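Kinetochore protein Mis16 (Schizosaccharomyces japonicus, PDB 4XYH) recognises histone H4 and, independently, the CENP-A-specific chaperone Scm3, as a WD-repeat histone-binding protein of the fission yeast kinetochore. Local coordinates at residues L54-F59 and L75-Q80; N84-L89 and K127-G132. All blocks are in the same frame, centred on the assembly; numbering follows the deposited sequence.

Contact 1: residues L54-F59 and L75-Q80; sequences LTVEWF and LLLGTQ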
loop_
_atom_site.group_PDB
_atom_site.type_symbol
_atom_site.label_atom_id
_atom_site.label_comp_id
_atom_site.label_asym_id
_atom_site.label_seq_id
_atom_site.Cartn_x
_atom_site.Cartn_y
_atom_site.Cartn_z
ATOM N N LEU A 54 8.217 5.545 3.244
ATOM C CA LEU A 54 7.251 4.607 3.818
ATOM C C LEU A 54 6.130 4.271 2.834
ATOM O O LEU A 54 5.310 3.378 3.091
ATOM C CB LEU A 54 6.645 5.185 5.095
ATOM C CG LEU A 54 7.633 5.319 6.250
ATOM C CD1 LEU A 54 7.082 6.193 7.367
ATOM C CD2 LEU A 54 7.938 3.918 6.763
ATOM N N THR A 55 6.089 4.992 1.719
ATOM C CA THR A 55 4.949 4.900 0.810
ATOM C C THR A 55 5.373 4.953 -0.660
ATOM O O THR A 55 6.371 5.597 -1.015
ATOM C CB THR A 55 3.928 6.039 1.106
ATOM O OG1 THR A 55 2.765 5.900 0.262
ATOM C CG2 THR A 55 4.588 7.445 0.893
ATOM N N VAL A 56 4.619 4.265 -1.513
ATOM C CA VAL A 56 4.855 4.327 -2.947
ATOM C C VAL A 56 3.548 4.048 -3.672
ATOM O O VAL A 56 2.754 3.223 -3.241
ATOM C CB VAL A 56 5.953 3.316 -3.418
ATOM C CG1 VAL A 56 5.514 1.869 -3.203
ATOM C CG2 VAL A 56 6.293 3.527 -4.890
ATOM N N GLU A 57 3.326 4.763 -4.768
ATOM C CA GLU A 57 2.141 4.586 -5.593
ATOM C C GLU A 57 2.489 5.019 -7.007
ATOM O O GLU A 57 3.120 6.065 -7.197
ATOM C CB GLU A 57 0.954 5.392 -5.052
ATOM C CG GLU A 57 -0.399 4.895 -5.558
ATOM C CD GLU A 57 -1.574 5.765 -5.118
ATOM O OE1 GLU A 57 -1.335 6.915 -4.708
ATOM O OE2 GLU A 57 -2.746 5.311 -5.193
ATOM N N TRP A 58 2.108 4.199 -7.990
ATOM C CA TRP A 58 2.247 4.560 -9.406
ATOM C C TRP A 58 1.164 5.541 -9.818
ATOM O O TRP A 58 -0.009 5.322 -9.517
ATOM C CB TRP A 58 2.140 3.335 -10.321
ATOM C CG TRP A 58 3.238 2.364 -10.217
ATOM C CD1 TRP A 58 3.272 1.253 -9.435
ATOM C CD2 TRP A 58 4.469 2.392 -10.933
ATOM N NE1 TRP A 58 4.456 0.580 -9.617
ATOM C CE2 TRP A 58 5.213 1.266 -10.528
ATOM C CE3 TRP A 58 5.020 3.263 -11.876
ATOM C CZ2 TRP A 58 6.476 0.982 -11.036
ATOM C CZ3 TRP A 58 6.274 2.983 -12.376
ATOM C CH2 TRP A 58 6.989 1.849 -11.956
ATOM N N PHE A 59 1.547 6.603 -10.520
ATOM C CA PHE A 59 0.565 7.460 -11.163
ATOM C C PHE A 59 0.066 6.815 -12.464
ATOM O O PHE A 59 0.834 6.160 -13.185
ATOM C CB PHE A 59 1.154 8.833 -11.479
ATOM C CG PHE A 59 1.279 9.750 -10.294
ATOM C CD1 PHE A 59 0.196 10.489 -9.860
ATOM C CD2 PHE A 59 2.500 9.896 -9.634
ATOM C CE1 PHE A 59 0.314 11.366 -8.781
ATOM C CE2 PHE A 59 2.629 10.768 -8.557
ATOM C CZ PHE A 59 1.528 11.508 -8.130
ATOM N N LEU A 75 5.919 8.126 -10.093
ATOM C CA LEU A 75 5.583 7.509 -8.817
ATOM C C LEU A 75 5.436 8.566 -7.758
ATOM O O LEU A 75 6.141 9.583 -7.779
ATOM C CB LEU A 75 6.652 6.515 -8.369
ATOM C CG LEU A 75 6.970 5.358 -9.306
ATOM C CD1 LEU A 75 8.412 5.467 -9.767
ATOM C CD2 LEU A 75 6.748 4.055 -8.595
ATOM N N LEU A 76 4.528 8.299 -6.830
ATOM C CA LEU A 76 4.349 9.115 -5.662
ATOM C C LEU A 76 5.117 8.489 -4.495
ATOM O O LEU A 76 4.887 7.333 -4.149
ATOM C CB LEU A 76 2.875 9.231 -5.349
ATOM C CG LEU A 76 2.497 10.047 -4.125
ATOM C CD1 LEU A 76 2.730 11.543 -4.389
ATOM C CD2 LEU A 76 1.057 9.735 -3.798
ATOM N N LEU A 77 6.040 9.251 -3.913
ATOM C CA LEU A 77 6.903 8.777 -2.823
ATOM C C LEU A 77 6.889 9.719 -1.635
ATOM O O LEU A 77 6.319 10.825 -1.705
ATOM C CB LEU A 77 8.348 8.636 -3.300
ATOM C CG LEU A 77 8.649 7.558 -4.328
ATOM C CD1 LEU A 77 10.076 7.687 -4.810
ATOM C CD2 LEU A 77 8.416 6.193 -3.684
ATOM N N GLY A 78 7.545 9.302 -0.553
ATOM C CA GLY A 78 7.668 10.148 0.619
ATOM C C GLY A 78 9.045 10.111 1.243
ATOM O O GLY A 78 9.949 9.455 0.731
ATOM N N THR A 79 9.215 10.827 2.348
ATOM C CA THR A 79 10.428 10.702 3.137
ATOM C C THR A 79 10.102 10.336 4.574
ATOM O O THR A 79 9.018 10.618 5.088
ATOM C CB THR A 79 11.277 12.006 3.172
ATOM O OG1 THR A 79 10.555 13.033 3.869
ATOM C CG2 THR A 79 11.642 12.470 1.775
ATOM N N GLN A 80 11.065 9.711 5.223
ATOM C CA GLN A 80 11.012 9.524 6.658
ATOM C C GLN A 80 12.343 9.998 7.213
ATOM O O GLN A 80 13.349 9.303 7.082
ATOM C CB GLN A 80 10.746 8.061 7.010
ATOM C CG GLN A 80 10.771 7.775 8.502
ATOM C CD GLN A 80 10.820 6.290 8.790
ATOM O OE1 GLN A 80 11.390 5.512 8.021
ATOM N NE2 GLN A 80 10.206 5.885 9.889
HETATM O O HOH W 1 2.872 6.993 -2.127
#
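Leu-75 lays CD2 squarely on Trp-58, 3.6 Å from the centroid of the six-membered ring and 8° off its normal, a CH-pi contact over the face. The same methyl reaches Val-56 CG2, so Val-56, Trp-58 and Leu-75 form one apolar face. Leu-76 turns to the other face. Its N-H meets Glu-57 O almost head-on at 2.7 Å (174° at the hydrogen), and its own O takes the more bent bond from Glu-57 N, 3.1 Å. With CG anti to the backbone N (chi1 179°), Leu-76 runs beside Glu-57, while its CB lies 3.6 Å from Phe-59 CE2. Water 1 donates to Leu-76 O and bonds Thr-55 OG1, whose hydroxyl also meets Ala-137 N. Leu-77 CD2 rejoins the first face, 3.6 Å from Val-56 CG2. Gly-78 N lies 3.8 Å from Thr-55 CG2, and at the end the extended Gln-80 crosses Leu-54, its amide carbon CD near CD1. The pair is an antiparallel beta hairpin in a beta-propeller blade. Strand 56-58 is an edge strand of its sheet; strand 398-402 packs on the Val-56 and Trp-58 face, strand 136-140 on that of Glu-57 and Leu-76.

Contact 2: residues N84-L89 and K127-G132; sequences NDQNYL and KIHHEG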
loop_
_atom_site.group_PDB
_atom_site.type_symbol
_atom_site.label_atom_id
_atom_site.label_comp_id
_atom_site.label_asym_id
_atom_site.label_seq_id
_atom_site.Cartn_x
_atom_site.Cartn_y
_atom_site.Cartn_z
ATOM N N ASN A 84 14.645 14.572 11.990
ATOM C CA ASN A 84 16.005 15.025 11.692
ATOM C C ASN A 84 16.128 16.074 10.578
ATOM O O ASN A 84 17.178 16.718 10.436
ATOM C CB ASN A 84 16.879 13.824 11.326
ATOM C CG ASN A 84 16.795 12.707 12.350
ATOM O OD1 ASN A 84 16.334 12.911 13.479
ATOM N ND2 ASN A 84 17.243 11.516 11.960
ATOM N N ASP A 85 15.073 16.238 9.784
ATOM C CA ASP A 85 15.126 17.157 8.656
ATOM C C ASP A 85 13.763 17.430 8.057
ATOM O O ASP A 85 12.772 16.765 8.389
ATOM C CB ASP A 85 16.052 16.617 7.571
ATOM C CG ASP A 85 17.126 17.615 7.181
ATOM O OD1 ASP A 85 16.777 18.773 6.833
ATOM O OD2 ASP A 85 18.318 17.243 7.244
ATOM N N GLN A 86 13.728 18.426 7.178
ATOM C CA GLN A 86 12.555 18.712 6.380
ATOM C C GLN A 86 12.097 17.457 5.636
ATOM O O GLN A 86 12.887 16.834 4.932
ATOM C CB GLN A 86 12.853 19.827 5.376
ATOM C CG GLN A 86 11.649 20.232 4.568
ATOM C CD GLN A 86 10.558 20.797 5.449
ATOM O OE1 GLN A 86 10.759 21.816 6.111
ATOM N NE2 GLN A 86 9.403 20.136 5.479
ATOM N N ASN A 87 10.832 17.078 5.807
ATOM C CA ASN A 87 10.278 15.958 5.060
ATOM C C ASN A 87 9.692 16.433 3.735
ATOM O O ASN A 87 9.200 17.568 3.629
ATOM C CB ASN A 87 9.204 15.231 5.875
ATOM C CG ASN A 87 9.794 14.289 6.910
ATOM O OD1 ASN A 87 10.268 13.190 6.582
ATOM N ND2 ASN A 87 9.765 14.708 8.171
ATOM N N TYR A 88 9.719 15.575 2.721
ATOM C CA TYR A 88 9.049 15.944 1.477
ATOM C C TYR A 88 8.102 14.890 0.964
ATOM O O TYR A 88 8.386 13.683 1.029
ATOM C CB TYR A 88 10.053 16.237 0.362
ATOM C CG TYR A 88 11.105 17.277 0.668
ATOM C CD1 TYR A 88 10.870 18.631 0.434
ATOM C CD2 TYR A 88 12.352 16.902 1.141
ATOM C CE1 TYR A 88 11.846 19.577 0.682
ATOM C CE2 TYR A 88 13.335 17.842 1.392
ATOM C CZ TYR A 88 13.080 19.176 1.159
ATOM O OH TYR A 88 14.061 20.110 1.416
ATOM N N LEU A 89 6.981 15.361 0.435
ATOM C CA LEU A 89 6.182 14.573 -0.491
ATOM C C LEU A 89 6.905 14.658 -1.835
ATOM O O LEU A 89 7.339 15.741 -2.234
ATOM C CB LEU A 89 4.746 15.108 -0.578
ATOM C CG LEU A 89 3.809 14.400 -1.545
ATOM C CD1 LEU A 89 3.549 12.947 -1.098
ATOM C CD2 LEU A 89 2.483 15.192 -1.671
ATOM N N LYS A 127 9.724 17.976 -5.137
ATOM C CA LYS A 127 9.709 17.740 -3.702
ATOM C C LYS A 127 8.878 18.827 -3.078
ATOM O O LYS A 127 9.090 20.015 -3.350
ATOM C CB LYS A 127 11.124 17.735 -3.114
ATOM C CG LYS A 127 12.058 16.794 -3.848
ATOM C CD LYS A 127 13.245 16.363 -3.011
ATOM C CE LYS A 127 14.254 17.469 -2.875
ATOM N NZ LYS A 127 15.266 17.123 -1.824
ATOM N N ILE A 128 7.924 18.431 -2.250
ATOM C CA ILE A 128 7.057 19.404 -1.616
ATOM C C ILE A 128 7.187 19.290 -0.110
ATOM O O ILE A 128 7.110 18.190 0.426
ATOM C CB ILE A 128 5.586 19.202 -2.029
ATOM C CG1 ILE A 128 5.473 19.118 -3.555
ATOM C CG2 ILE A 128 4.725 20.310 -1.437
ATOM C CD1 ILE A 128 4.318 18.273 -4.050
ATOM N N HIS A 129 7.368 20.422 0.571
ATOM C CA HIS A 129 7.459 20.415 2.036
ATOM C C HIS A 129 6.268 19.701 2.663
ATOM O O HIS A 129 5.110 19.957 2.307
ATOM C CB HIS A 129 7.575 21.836 2.598
ATOM C CG HIS A 129 8.925 22.452 2.382
ATOM N ND1 HIS A 129 9.435 23.443 3.192
ATOM C CD2 HIS A 129 9.877 22.202 1.449
ATOM C CE1 HIS A 129 10.648 23.768 2.773
ATOM N NE2 HIS A 129 10.935 23.034 1.715
ATOM N N HIS A 130 6.589 18.803 3.591
ATOM C CA HIS A 130 5.628 17.969 4.298
ATOM C C HIS A 130 5.925 17.971 5.804
ATOM O O HIS A 130 7.088 17.893 6.209
ATOM C CB HIS A 130 5.673 16.539 3.742
ATOM C CG HIS A 130 4.606 15.642 4.290
ATOM N ND1 HIS A 130 4.762 14.944 5.474
ATOM C CD2 HIS A 130 3.377 15.326 3.821
ATOM C CE1 HIS A 130 3.668 14.240 5.702
ATOM N NE2 HIS A 130 2.808 14.451 4.721
ATOM N N GLU A 131 4.880 18.070 6.621
ATOM C CA GLU A 131 5.016 18.052 8.087
ATOM C C GLU A 131 5.079 16.639 8.665
ATOM O O GLU A 131 4.096 15.902 8.652
ATOM C CB GLU A 131 3.857 18.802 8.756
ATOM C CG GLU A 131 3.739 20.250 8.337
ATOM C CD GLU A 131 2.854 21.078 9.272
ATOM O OE1 GLU A 131 1.981 20.511 9.978
ATOM O OE2 GLU A 131 3.037 22.315 9.292
ATOM N N GLY A 132 6.240 16.265 9.182
ATOM C CA GLY A 132 6.416 14.942 9.731
ATOM C C GLY A 132 6.670 13.957 8.618
ATOM O O GLY A 132 6.595 14.315 7.428
HETATM O O HOH W 2 9.015 17.674 8.075
HETATM O O HOH W 3 13.537 22.661 1.168
HETATM O O HOH W 4 16.497 19.225 -0.818
#
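Gln-86 stacks its amide on His-129, the two planes 13° apart, with CD 3.6 Å above the ring plane and offset toward its rim. Its CG stands over the ring centre, 3.9 Å from the centroid. Tyr-88 runs beside His-129 on another flank, CE1 to CD2 3.4 Å, the rings meeting obliquely at 69°. Lys-127 bends at chi3 to bring NZ 4.3 Å from the Tyr-88 centroid, an off-centre cation-pi contact. Water 3 joins Tyr-88 OH to His-129 NE2.

Behind these side chains, Leu-89 and Ile-128 exchange two backbone bonds as an antiparallel hydrogen-bonded pair, both 2.8 Å between N and O. Asn-87 O is gripped twice, by His-130 N from above the carbonyl plane and by Gln-86 NE2 on a lone pair (175° at the hydrogen). An alanine in place of Gln-86 would probably uncover one face of the His-129 ring and leave Asn-87 O with His-130 N as its mate. Farther out, His-130 ND1 donates to Gly-132 O, 2.8 Å, and its NE2 is hydrogen-bonded to Thr-149 OG1, which fixes the ring's rotation; Asn-87 OD1 is held by Thr-79. Strands 87-97 and 123-130 are neighbours in one propeller sheet: strand 70-77 flanks the former, strand 169-170 the latter, and Leu-89 and Ile-128 pack on Phe-159 of strand 156-160.

In the fold
From the N-terminal helix 19-40 the chain runs through strand 41-48, which joins the sheet of the C-terminal strands, and then enters the next sheet. Contact 1 closes a hairpin of 15 intervening residues, partly unmodelled. Contact 2 follows in series, closing a longer excursion of 37 residues that includes the unmodelled 99-121; the two loops neither nest nor cross. Strands 70-77 and 87-97 are adjacent, so the contacts abut: Thr-79 OG1 probably bonds Tyr-88 N, and Leu-76 packs on Leu-89. Together they set strands 56-58, 70-77, 87-97 and 123-130 in sequence across one blade of the propeller.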